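Local coordinates for protein putative adenosine kinase (Schistosoma mansoni, PDB 3VAS) that probably phosphorylates adenosine to AMP, using ATP as phosphate donor, as a ribokinase-family (pfkB) adenosine kinase, at residues L35-D40 with D68-K73; Y49-D54 with E61-I66; D310-T315 with Y349-S354. One frame throughout, in Å; residues are numbered along the deposited sequence.

Contact 1 (L35-D40 with D68-K73); sequences LDIIVD and DEIQKK. With ADN (adenosine), chain C.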
loop_
_atom_site.group_PDB
_atom_site.type_symbol
_atom_site.label_atom_id
_atom_site.label_comp_id
_atom_site.label_asym_id
_atom_site.label_seq_id
_atom_site.Cartn_x
_atom_site.Cartn_y
_atom_site.Cartn_z
ATOM N N LEU A 35 -12.338 -4.129 4.146
ATOM C CA LEU A 35 -12.362 -5.300 5.006
ATOM C C LEU A 35 -11.814 -6.496 4.236
ATOM O O LEU A 35 -12.311 -6.828 3.157
ATOM C CB LEU A 35 -13.784 -5.585 5.486
ATOM C CG LEU A 35 -13.918 -6.761 6.453
ATOM C CD1 LEU A 35 -13.398 -6.380 7.831
ATOM C CD2 LEU A 35 -15.354 -7.242 6.528
ATOM N N ASP A 36 -10.778 -7.130 4.775
ATOM C CA ASP A 36 -10.267 -8.372 4.201
ATOM C C ASP A 36 -11.093 -9.565 4.667
ATOM O O ASP A 36 -11.367 -9.725 5.857
ATOM C CB ASP A 36 -8.793 -8.586 4.559
ATOM C CG ASP A 36 -7.862 -7.640 3.811
ATOM O OD1 ASP A 36 -8.341 -6.921 2.904
ATOM O OD2 ASP A 36 -6.647 -7.627 4.123
ATOM N N ILE A 37 -11.499 -10.400 3.719
ATOM C CA ILE A 37 -12.201 -11.628 4.048
ATOM C C ILE A 37 -11.344 -12.811 3.607
ATOM O O ILE A 37 -11.326 -13.178 2.435
ATOM C CB ILE A 37 -13.586 -11.675 3.391
ATOM C CG1 ILE A 37 -14.347 -10.379 3.685
ATOM C CG2 ILE A 37 -14.365 -12.900 3.865
ATOM C CD1 ILE A 37 -15.761 -10.363 3.134
ATOM N N ILE A 38 -10.631 -13.396 4.564
ATOM C CA ILE A 38 -9.627 -14.409 4.275
ATOM C C ILE A 38 -10.193 -15.815 4.404
ATOM O O ILE A 38 -10.688 -16.207 5.463
ATOM C CB ILE A 38 -8.412 -14.252 5.206
ATOM C CG1 ILE A 38 -7.931 -12.797 5.189
ATOM C CG2 ILE A 38 -7.298 -15.212 4.804
ATOM C CD1 ILE A 38 -6.851 -12.500 6.202
ATOM N N VAL A 39 -10.108 -16.573 3.317
ATOM C CA VAL A 39 -10.727 -17.889 3.249
ATOM C C VAL A 39 -9.767 -18.913 2.656
ATOM O O VAL A 39 -9.004 -18.599 1.743
ATOM C CB VAL A 39 -12.036 -17.843 2.410
ATOM C CG1 VAL A 39 -11.835 -17.045 1.126
ATOM C CG2 VAL A 39 -12.553 -19.243 2.102
ATOM N N ASP A 40 -9.785 -20.125 3.204
ATOM C CA ASP A 40 -9.124 -21.257 2.570
ATOM C C ASP A 40 -9.941 -21.674 1.351
ATOM O O ASP A 40 -11.005 -22.285 1.480
ATOM C CB ASP A 40 -8.983 -22.424 3.547
ATOM C CG ASP A 40 -7.957 -22.154 4.634
ATOM O OD1 ASP A 40 -7.017 -21.367 4.384
ATOM O OD2 ASP A 40 -8.089 -22.731 5.735
ATOM N N ASP A 68 -20.730 -14.085 -2.021
ATOM C CA ASP A 68 -21.736 -14.988 -1.473
ATOM C C ASP A 68 -21.153 -16.387 -1.344
ATOM O O ASP A 68 -21.458 -17.114 -0.398
ATOM C CB ASP A 68 -22.979 -15.028 -2.363
ATOM C CG ASP A 68 -23.816 -13.767 -2.260
ATOM O OD1 ASP A 68 -23.860 -13.168 -1.164
ATOM O OD2 ASP A 68 -24.433 -13.378 -3.276
ATOM N N GLU A 69 -20.301 -16.752 -2.298
ATOM C CA GLU A 69 -19.737 -18.094 -2.346
ATOM C C GLU A 69 -18.796 -18.395 -1.175
ATOM O O GLU A 69 -18.937 -19.424 -0.515
ATOM C CB GLU A 69 -19.029 -18.343 -3.680
ATOM C CG GLU A 69 -18.614 -19.791 -3.882
ATOM C CD GLU A 69 -18.302 -20.124 -5.332
ATOM O OE1 GLU A 69 -18.062 -19.189 -6.126
ATOM O OE2 GLU A 69 -18.301 -21.324 -5.676
ATOM N N ILE A 70 -17.844 -17.505 -0.914
ATOM C CA ILE A 70 -16.900 -17.732 0.182
ATOM C C ILE A 70 -17.574 -17.588 1.544
ATOM O O ILE A 70 -17.048 -18.044 2.556
ATOM C CB ILE A 70 -15.686 -16.787 0.119
ATOM C CG1 ILE A 70 -16.122 -15.343 0.369
ATOM C CG2 ILE A 70 -14.963 -16.929 -1.208
ATOM C CD1 ILE A 70 -14.979 -14.360 0.346
ATOM N N GLN A 71 -18.745 -16.961 1.563
ATOM C CA GLN A 71 -19.490 -16.771 2.802
ATOM C C GLN A 71 -20.127 -18.083 3.259
ATOM O O GLN A 71 -20.665 -18.178 4.364
ATOM C CB GLN A 71 -20.554 -15.685 2.625
ATOM C CG GLN A 71 -20.903 -14.943 3.903
ATOM C CD GLN A 71 -19.696 -14.269 4.536
ATOM O OE1 GLN A 71 -19.469 -14.386 5.741
ATOM N NE2 GLN A 71 -18.918 -13.554 3.726
ATOM N N LYS A 72 -20.056 -19.096 2.402
ATOM C CA LYS A 72 -20.569 -20.418 2.731
ATOM C C LYS A 72 -19.459 -21.271 3.332
ATOM O O LYS A 72 -19.696 -22.373 3.825
ATOM C CB LYS A 72 -21.146 -21.086 1.482
ATOM C CG LYS A 72 -22.334 -20.343 0.904
ATOM C CD LYS A 72 -22.746 -20.891 -0.445
ATOM C CE LYS A 72 -24.035 -20.240 -0.911
ATOM N NZ LYS A 72 -25.159 -20.530 0.026
ATOM N N LYS A 73 -18.243 -20.744 3.286
ATOM C CA LYS A 73 -17.087 -21.433 3.834
ATOM C C LYS A 73 -16.978 -21.159 5.327
ATOM O O LYS A 73 -17.288 -20.061 5.789
ATOM C CB LYS A 73 -15.816 -20.961 3.126
ATOM C CG LYS A 73 -14.834 -22.068 2.813
ATOM C CD LYS A 73 -15.413 -23.033 1.793
ATOM C CE LYS A 73 -14.454 -24.179 1.510
ATOM N NZ LYS A 73 -15.025 -25.153 0.537
HETATM O "O5'" ADN C . -1.291 -5.773 0.305
HETATM C "C5'" ADN C . -2.403 -6.550 0.746
HETATM C "C4'" ADN C . -3.595 -5.678 1.054
HETATM O "O4'" ADN C . -4.037 -5.021 -0.144
HETATM C "C3'" ADN C . -4.833 -6.389 1.614
HETATM O "O3'" ADN C . -4.976 -6.078 3.001
HETATM C "C2'" ADN C . -6.014 -5.773 0.829
HETATM O "O2'" ADN C . -7.074 -5.306 1.634
HETATM C "C1'" ADN C . -5.360 -4.625 0.059
HETATM N N9 ADN C . -5.985 -4.323 -1.229
HETATM C C8 ADN C . -6.363 -5.189 -2.150
HETATM N N7 ADN C . -6.968 -4.423 -3.253
HETATM C C5 ADN C . -6.923 -3.039 -2.907
HETATM C C6 ADN C . -7.352 -1.896 -3.574
HETATM N N6 ADN C . -7.978 -2.010 -4.864
HETATM N N1 ADN C . -7.182 -0.650 -2.985
HETATM C C2 ADN C . -6.586 -0.536 -1.754
HETATM N N3 ADN C . -6.159 -1.661 -1.098
HETATM C C4 ADN C . -6.344 -2.929 -1.704
#
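Strand 27-40, which carries part of the adenosine pocket of this ribokinase-family enzyme, is packed against the end of helix 65-70 through Ile37 and Val39, both of which meet Ile70. The strand alternates: Ile37 and Val39 direct their CB atoms to the helix, whereas Ile38 turns its own away. Ile70 straddles the pair with its two branches. With chi1 at 67° its CG1 stands between backbone N and carbonyl carbon, and the extended chain beyond it carries CD1 to 3.9 Å from Ile37 CG2. The other branch, Ile70 CG2, lies 3.9 Å from Val39 CG1. After Ile70 a type I turn running to Lys73, closed by Lys73 N bonding to Ile70 O at 3.0 Å, brings Lys73 back to the strand. Its aliphatic part passes at about a right angle across Val39, with CG 3.7 Å from Val39 CG2. A bend at chi2 (66°) keeps the chain beside the strand end, where CE is 3.9 Å from Asp40 O, and the ammonium beyond reaches Asp42 in a salt bridge. Leu76 also touches Ile37 and Val39, and Met45 and Ala142 lie against Ile70. On the ligand side Asp36 grips the ribose with both carboxylate oxygens: adenosine O3' donates to Asp36 OD2 at 2.5 Å, and O2' to Asp36 OD1 at a modelled separation so short that its exact length is doubtful. Asn32, Gly82, Ala83, Asn86 and Asp320 also hydrogen-bond to the adenosine. In this chain, then, one strand packs on Ile70 and Lys73 and also presents Asp36 to the ligand; an aspartate near the end of an early strand, gripping both ribose hydroxyls, is a feature of the ribokinase-family substrate site.

Contact 2 (Y49-D54 with E61-I66); sequences YNLKKD and EKHMTI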
loop_
_atom_site.group_PDB
_atom_site.type_symbol
_atom_site.label_atom_id
_atom_site.label_comp_id
_atom_site.label_asym_id
_atom_site.label_seq_id
_atom_site.Cartn_x
_atom_site.Cartn_y
_atom_site.Cartn_z
ATOM N N TYR A 49 -12.990 -18.242 -11.444
ATOM C CA TYR A 49 -12.931 -16.782 -11.514
ATOM C C TYR A 49 -11.712 -16.258 -12.269
ATOM O O TYR A 49 -11.442 -15.055 -12.251
ATOM C CB TYR A 49 -12.989 -16.170 -10.111
ATOM C CG TYR A 49 -14.305 -16.417 -9.419
ATOM C CD1 TYR A 49 -14.446 -17.436 -8.484
ATOM C CD2 TYR A 49 -15.416 -15.646 -9.720
ATOM C CE1 TYR A 49 -15.653 -17.665 -7.862
ATOM C CE2 TYR A 49 -16.623 -15.868 -9.105
ATOM C CZ TYR A 49 -16.739 -16.873 -8.180
ATOM O OH TYR A 49 -17.951 -17.082 -7.577
ATOM N N ASN A 50 -10.993 -17.165 -12.931
ATOM C CA ASN A 50 -9.789 -16.817 -13.685
ATOM C C ASN A 50 -8.793 -15.988 -12.870
ATOM O O ASN A 50 -8.337 -14.938 -13.317
ATOM C CB ASN A 50 -10.157 -16.084 -14.978
ATOM C CG ASN A 50 -9.050 -16.146 -16.016
ATOM O OD1 ASN A 50 -8.192 -17.029 -15.974
ATOM N ND2 ASN A 50 -9.066 -15.205 -16.954
ATOM N N LEU A 51 -8.467 -16.466 -11.673
ATOM C CA LEU A 51 -7.582 -15.738 -10.767
ATOM C C LEU A 51 -6.144 -16.237 -10.865
ATOM O O LEU A 51 -5.902 -17.405 -11.172
ATOM C CB LEU A 51 -8.080 -15.858 -9.326
ATOM C CG LEU A 51 -9.528 -15.412 -9.107
ATOM C CD1 LEU A 51 -9.923 -15.565 -7.651
ATOM C CD2 LEU A 51 -9.725 -13.976 -9.574
ATOM N N LYS A 52 -5.198 -15.347 -10.590
ATOM C CA LYS A 52 -3.782 -15.647 -10.761
ATOM C C LYS A 52 -3.009 -15.536 -9.449
ATOM O O LYS A 52 -3.435 -14.843 -8.522
ATOM C CB LYS A 52 -3.176 -14.710 -11.810
ATOM C CG LYS A 52 -3.842 -14.807 -13.176
ATOM C CD LYS A 52 -3.816 -13.474 -13.914
ATOM C CE LYS A 52 -2.394 -13.005 -14.192
ATOM N NZ LYS A 52 -2.364 -11.709 -14.933
ATOM N N LYS A 53 -1.872 -16.224 -9.389
ATOM C CA LYS A 53 -0.996 -16.225 -8.218
ATOM C C LYS A 53 -0.554 -14.821 -7.807
ATOM O O LYS A 53 -0.172 -14.010 -8.653
ATOM C CB LYS A 53 0.248 -17.079 -8.501
ATOM C CG LYS A 53 1.175 -17.259 -7.304
ATOM C CD LYS A 53 0.713 -18.404 -6.411
ATOM C CE LYS A 53 1.404 -18.386 -5.050
ATOM N NZ LYS A 53 0.856 -17.320 -4.157
ATOM N N ASP A 54 -0.610 -14.549 -6.506
ATOM C CA ASP A 54 -0.110 -13.298 -5.931
ATOM C C ASP A 54 -0.657 -12.049 -6.611
ATOM O O ASP A 54 -0.001 -11.011 -6.632
ATOM C CB ASP A 54 1.422 -13.263 -5.961
ATOM C CG ASP A 54 2.048 -14.271 -5.018
ATOM O OD1 ASP A 54 3.106 -14.840 -5.367
ATOM O OD2 ASP A 54 1.481 -14.493 -3.928
ATOM N N GLU A 61 -18.506 -7.845 -13.055
ATOM C CA GLU A 61 -19.782 -8.518 -12.821
ATOM C C GLU A 61 -19.623 -10.037 -12.717
ATOM O O GLU A 61 -20.290 -10.680 -11.904
ATOM C CB GLU A 61 -20.818 -8.142 -13.887
ATOM C CG GLU A 61 -22.258 -8.415 -13.461
ATOM C CD GLU A 61 -22.612 -7.766 -12.123
ATOM O OE1 GLU A 61 -22.203 -6.607 -11.887
ATOM O OE2 GLU A 61 -23.296 -8.419 -11.300
ATOM N N LYS A 62 -18.718 -10.598 -13.515
ATOM C CA LYS A 62 -18.453 -12.035 -13.479
ATOM C C LYS A 62 -17.850 -12.503 -12.151
ATOM O O LYS A 62 -17.884 -13.692 -11.839
ATOM C CB LYS A 62 -17.543 -12.448 -14.638
ATOM C CG LYS A 62 -16.135 -11.878 -14.582
ATOM C CD LYS A 62 -15.342 -12.254 -15.828
ATOM C CE LYS A 62 -13.906 -11.749 -15.756
ATOM N NZ LYS A 62 -13.216 -11.848 -17.077
ATOM N N HIS A 63 -17.306 -11.568 -11.377
ATOM C CA HIS A 63 -16.661 -11.899 -10.102
ATOM C C HIS A 63 -17.623 -11.866 -8.921
ATOM O O HIS A 63 -17.320 -12.415 -7.870
ATOM C CB HIS A 63 -15.512 -10.933 -9.806
ATOM C CG HIS A 63 -14.382 -11.014 -10.784
ATOM N ND1 HIS A 63 -14.094 -10.002 -11.674
ATOM C CD2 HIS A 63 -13.466 -11.985 -11.009
ATOM C CE1 HIS A 63 -13.050 -10.348 -12.407
ATOM N NE2 HIS A 63 -12.651 -11.546 -12.023
ATOM N N MET A 64 -18.777 -11.225 -9.098
ATOM C CA MET A 64 -19.624 -10.845 -7.966
ATOM C C MET A 64 -20.120 -11.991 -7.093
ATOM O O MET A 64 -20.335 -11.804 -5.897
ATOM C CB MET A 64 -20.798 -9.973 -8.420
ATOM C CG MET A 64 -20.383 -8.587 -8.883
ATOM S SD MET A 64 -19.352 -7.711 -7.681
ATOM C CE MET A 64 -18.929 -6.251 -8.634
ATOM N N THR A 65 -20.286 -13.174 -7.672
ATOM C CA THR A 65 -20.789 -14.313 -6.901
ATOM C C THR A 65 -19.795 -14.807 -5.855
ATOM O O THR A 65 -20.177 -15.529 -4.933
ATOM C CB THR A 65 -21.186 -15.496 -7.805
ATOM O OG1 THR A 65 -20.092 -15.824 -8.669
ATOM C CG2 THR A 65 -22.418 -15.146 -8.644
ATOM N N ILE A 66 -18.530 -14.410 -5.991
ATOM C CA ILE A 66 -17.472 -14.892 -5.102
ATOM C C ILE A 66 -17.743 -14.541 -3.636
ATOM O O ILE A 66 -17.433 -15.325 -2.736
ATOM C CB ILE A 66 -16.058 -14.403 -5.539
ATOM C CG1 ILE A 66 -14.976 -15.301 -4.950
ATOM C CG2 ILE A 66 -15.812 -12.942 -5.149
ATOM C CD1 ILE A 66 -13.569 -14.885 -5.327
HETATM O O HOH W 1 -10.380 -12.489 -13.323
#
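Tyr49 lays its ring across the 62-66 backbone leading into helix 65-70, with Ile66 on one face and Thr65 at the edge. Its CG is anti to the carbonyl carbon (chi1 -65°), which swings the ring toward the 61-66 backbone. Ile66 CB sits over this face in a CH-pi contact, 3.7 Å from Tyr49 CZ and displaced toward the rim. Because Ile66 CG1 is anti to its backbone N (chi1 -159°), the branch continues alongside the ring, with CG1 3.8 Å from Tyr49 CE1, and CD1 comes to 4.4 Å from Leu51 CD1. In the ring plane, Thr65 OG1 donates to Tyr49 OH at 2.7 Å. That phenol oxygen also bonds to Glu69 one turn along the helix, so two polar partners fix the far end of the ring. His63 is joined to the same loop through water: water 1, in the plane of the imidazole, lies 2.8 Å from His63 NE2 and donates to Tyr49 O at 3.0 Å. His63 ND1 is taken up by the backbone N of Glu60, which sets the ring's rotation, while Lys62 CG covers one imidazole face. Leu51 and Ile66 both touch Leu144 of strand 138-145. Asn50, with positive phi, is the C-prime residue of the Schellman motif ending helix 44-48, with Leu51 N bonded to Tyr46 O and Asn50 N to Arg47 O.

Contact 3 (D310-T315 with Y349-S354); sequences DQIIDT and YIICRS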
loop_
_atom_site.group_PDB
_atom_site.type_symbol
_atom_site.label_atom_id
_atom_site.label_comp_id
_atom_site.label_asym_id
_atom_site.label_seq_id
_atom_site.Cartn_x
_atom_site.Cartn_y
_atom_site.Cartn_z
ATOM N N ASP A 310 8.072 -23.905 6.292
ATOM C CA ASP A 310 7.172 -24.000 7.438
ATOM C C ASP A 310 7.095 -22.711 8.265
ATOM O O ASP A 310 6.221 -22.566 9.119
ATOM C CB ASP A 310 7.550 -25.193 8.328
ATOM C CG ASP A 310 9.038 -25.247 8.638
ATOM O OD1 ASP A 310 9.582 -26.369 8.731
ATOM O OD2 ASP A 310 9.663 -24.176 8.793
ATOM N N GLN A 311 8.008 -21.781 8.009
ATOM C CA GLN A 311 8.010 -20.501 8.712
ATOM C C GLN A 311 6.911 -19.576 8.195
ATOM O O GLN A 311 6.331 -18.797 8.953
ATOM C CB GLN A 311 9.368 -19.807 8.576
ATOM C CG GLN A 311 10.509 -20.509 9.295
ATOM C CD GLN A 311 11.793 -19.698 9.276
ATOM O OE1 GLN A 311 12.611 -19.828 8.365
ATOM N NE2 GLN A 311 11.974 -18.852 10.284
ATOM N N ILE A 312 6.634 -19.669 6.900
ATOM C CA ILE A 312 5.680 -18.782 6.246
ATOM C C ILE A 312 4.234 -19.077 6.644
ATOM O O ILE A 312 3.717 -20.165 6.383
ATOM C CB ILE A 312 5.818 -18.852 4.714
ATOM C CG1 ILE A 312 7.197 -18.346 4.283
ATOM C CG2 ILE A 312 4.720 -18.047 4.043
ATOM C CD1 ILE A 312 7.474 -18.512 2.804
ATOM N N ILE A 313 3.592 -18.102 7.280
ATOM C CA ILE A 313 2.187 -18.220 7.660
ATOM C C ILE A 313 1.278 -17.580 6.614
ATOM O O ILE A 313 0.392 -18.236 6.070
ATOM C CB ILE A 313 1.912 -17.576 9.033
ATOM C CG1 ILE A 313 2.660 -18.331 10.136
ATOM C CG2 ILE A 313 0.414 -17.542 9.321
ATOM C CD1 ILE A 313 2.226 -19.775 10.298
ATOM N N ASP A 314 1.505 -16.298 6.337
ATOM C CA ASP A 314 0.715 -15.561 5.352
ATOM C C ASP A 314 1.465 -14.314 4.880
ATOM O O ASP A 314 1.648 -13.362 5.641
ATOM C CB ASP A 314 -0.652 -15.177 5.931
ATOM C CG ASP A 314 -1.581 -14.563 4.892
ATOM O OD1 ASP A 314 -1.324 -14.738 3.682
ATOM O OD2 ASP A 314 -2.574 -13.912 5.285
ATOM N N THR A 315 1.889 -14.327 3.617
ATOM C CA THR A 315 2.693 -13.242 3.055
ATOM C C THR A 315 1.855 -12.054 2.586
ATOM O O THR A 315 2.401 -11.034 2.161
ATOM C CB THR A 315 3.558 -13.727 1.871
ATOM O OG1 THR A 315 2.710 -14.204 0.817
ATOM C CG2 THR A 315 4.498 -14.839 2.315
ATOM N N TYR A 349 7.708 -9.795 10.230
ATOM C CA TYR A 349 6.732 -9.853 11.315
ATOM C C TYR A 349 5.341 -10.180 10.766
ATOM O O TYR A 349 4.628 -11.023 11.308
ATOM C CB TYR A 349 6.712 -8.524 12.072
ATOM C CG TYR A 349 5.646 -8.419 13.137
ATOM C CD1 TYR A 349 5.850 -8.939 14.415
ATOM C CD2 TYR A 349 4.439 -7.780 12.876
ATOM C CE1 TYR A 349 4.871 -8.835 15.400
ATOM C CE2 TYR A 349 3.454 -7.670 13.853
ATOM C CZ TYR A 349 3.673 -8.201 15.110
ATOM O OH TYR A 349 2.691 -8.089 16.071
ATOM N N ILE A 350 4.970 -9.514 9.678
ATOM C CA ILE A 350 3.673 -9.727 9.048
ATOM C C ILE A 350 3.556 -11.106 8.382
ATOM O O ILE A 350 2.512 -11.756 8.468
ATOM C CB ILE A 350 3.361 -8.593 8.047
ATOM C CG1 ILE A 350 2.983 -7.319 8.810
ATOM C CG2 ILE A 350 2.252 -8.995 7.088
ATOM C CD1 ILE A 350 1.901 -7.516 9.874
ATOM N N ILE A 351 4.634 -11.551 7.738
ATOM C CA ILE A 351 4.679 -12.855 7.076
ATOM C C ILE A 351 4.381 -13.996 8.054
ATOM O O ILE A 351 3.762 -15.000 7.696
ATOM C CB ILE A 351 6.054 -13.071 6.386
ATOM C CG1 ILE A 351 6.132 -12.247 5.099
ATOM C CG2 ILE A 351 6.314 -14.544 6.081
ATOM C CD1 ILE A 351 7.488 -12.287 4.426
ATOM N N CYS A 352 4.801 -13.825 9.302
ATOM C CA CYS A 352 4.590 -14.855 10.311
ATOM C C CYS A 352 3.248 -14.706 11.034
ATOM O O CYS A 352 3.008 -15.359 12.051
ATOM C CB CYS A 352 5.753 -14.865 11.303
ATOM S SG CYS A 352 7.319 -15.432 10.586
ATOM N N ARG A 353 2.376 -13.857 10.499
ATOM C CA ARG A 353 1.054 -13.632 11.087
ATOM C C ARG A 353 -0.061 -13.662 10.030
ATOM O O ARG A 353 0.171 -13.374 8.854
ATOM C CB ARG A 353 1.032 -12.305 11.854
ATOM C CG ARG A 353 2.045 -12.235 12.986
ATOM C CD ARG A 353 2.090 -10.855 13.624
ATOM N NE ARG A 353 0.835 -10.492 14.280
ATOM C CZ ARG A 353 0.547 -10.771 15.548
ATOM N NH1 ARG A 353 1.429 -11.422 16.301
ATOM N NH2 ARG A 353 -0.621 -10.399 16.066
ATOM N N SER A 354 -1.272 -14.009 10.461
ATOM C CA SER A 354 -2.408 -14.151 9.552
ATOM C C SER A 354 -3.072 -12.807 9.253
ATOM O O SER A 354 -3.578 -12.137 10.157
ATOM C CB SER A 354 -3.437 -15.126 10.132
ATOM O OG SER A 354 -2.828 -16.349 10.516
HETATM O O HOH W 2 -0.183 -11.665 6.666
#
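Ile313 and Asp314 close on the C-terminal end of helix 336-351 just where the DTNGAGD sequence of the pfkB kinases begins, Asp314 being its first residue. Both backbone amides bond to one carbonyl, Ile351 O. Asp314 N makes the straighter bond, 2.9 Å to Ile351 O with an angle of 176° at the hydrogen; Ile313 N is 3.1 Å from Ile351 O and more bent, at 141°. They approach from opposite faces of the carbonyl plane, so the oxygen at the helix end is held between consecutive amides of the incoming loop. In the reverse sense Ile351 CA makes a CA-H...O contact of 3.4 Å with Asp314 O. Side chains flank this backbone core. Ile351 CG1 packs 4.1 Å from Thr315 CG2, and Ile312 brushes the other branch of Ile351. Ile313 spreads over the loop that follows the helix: with CG1 anti to the carbonyl carbon (chi1 -65°), this branch lies against Cys352 O, while CG2 touches Ser354 OG at 3.7 Å.

Further out, the helix end is packed by Phe307 on Ile351 and Cys352, and by helix 318-330 through Ala318 on Ile351 and Ala321 on Ile350. That helix carries Asp320, which hydrogen-bonds to the bound adenosine and ends the DTNGAGD sequence. Asp314 OD2 accepts from Gly355 N, joining the loop to the chain after the helix; within that chain Arg353 NE bonds to Ser357 O. Water 2 bridges the two segments, 2.7 Å from Asp314 O and 2.8 Å from Arg353 O, and the CB of Asp314 rests 3.5 Å from Arg353 O.

From the N terminus, strand 27-40 enters contact 1, and the chain returns to it through helix 65-70 and the turn after it, with 27 residues between. Contact 2 falls wholly within that span: the loop after helix 44-48 is joined to the chain entering helix 65-70, with strand 55-58 between them in sequence. The two touch through Glu69 and Tyr49; contact 1 packs the helix end and turn on strand 27-40, contact 2 holds the 49-54 loop to the chain entering that helix. Contact 3 comes later and neither encloses nor crosses them; it closes a span that holds helix 318-330 and most of helix 336-351, its centre about 20 Å from that of contact 1. The adenosine lies between these regions, bonded to Asp36 and Asp320.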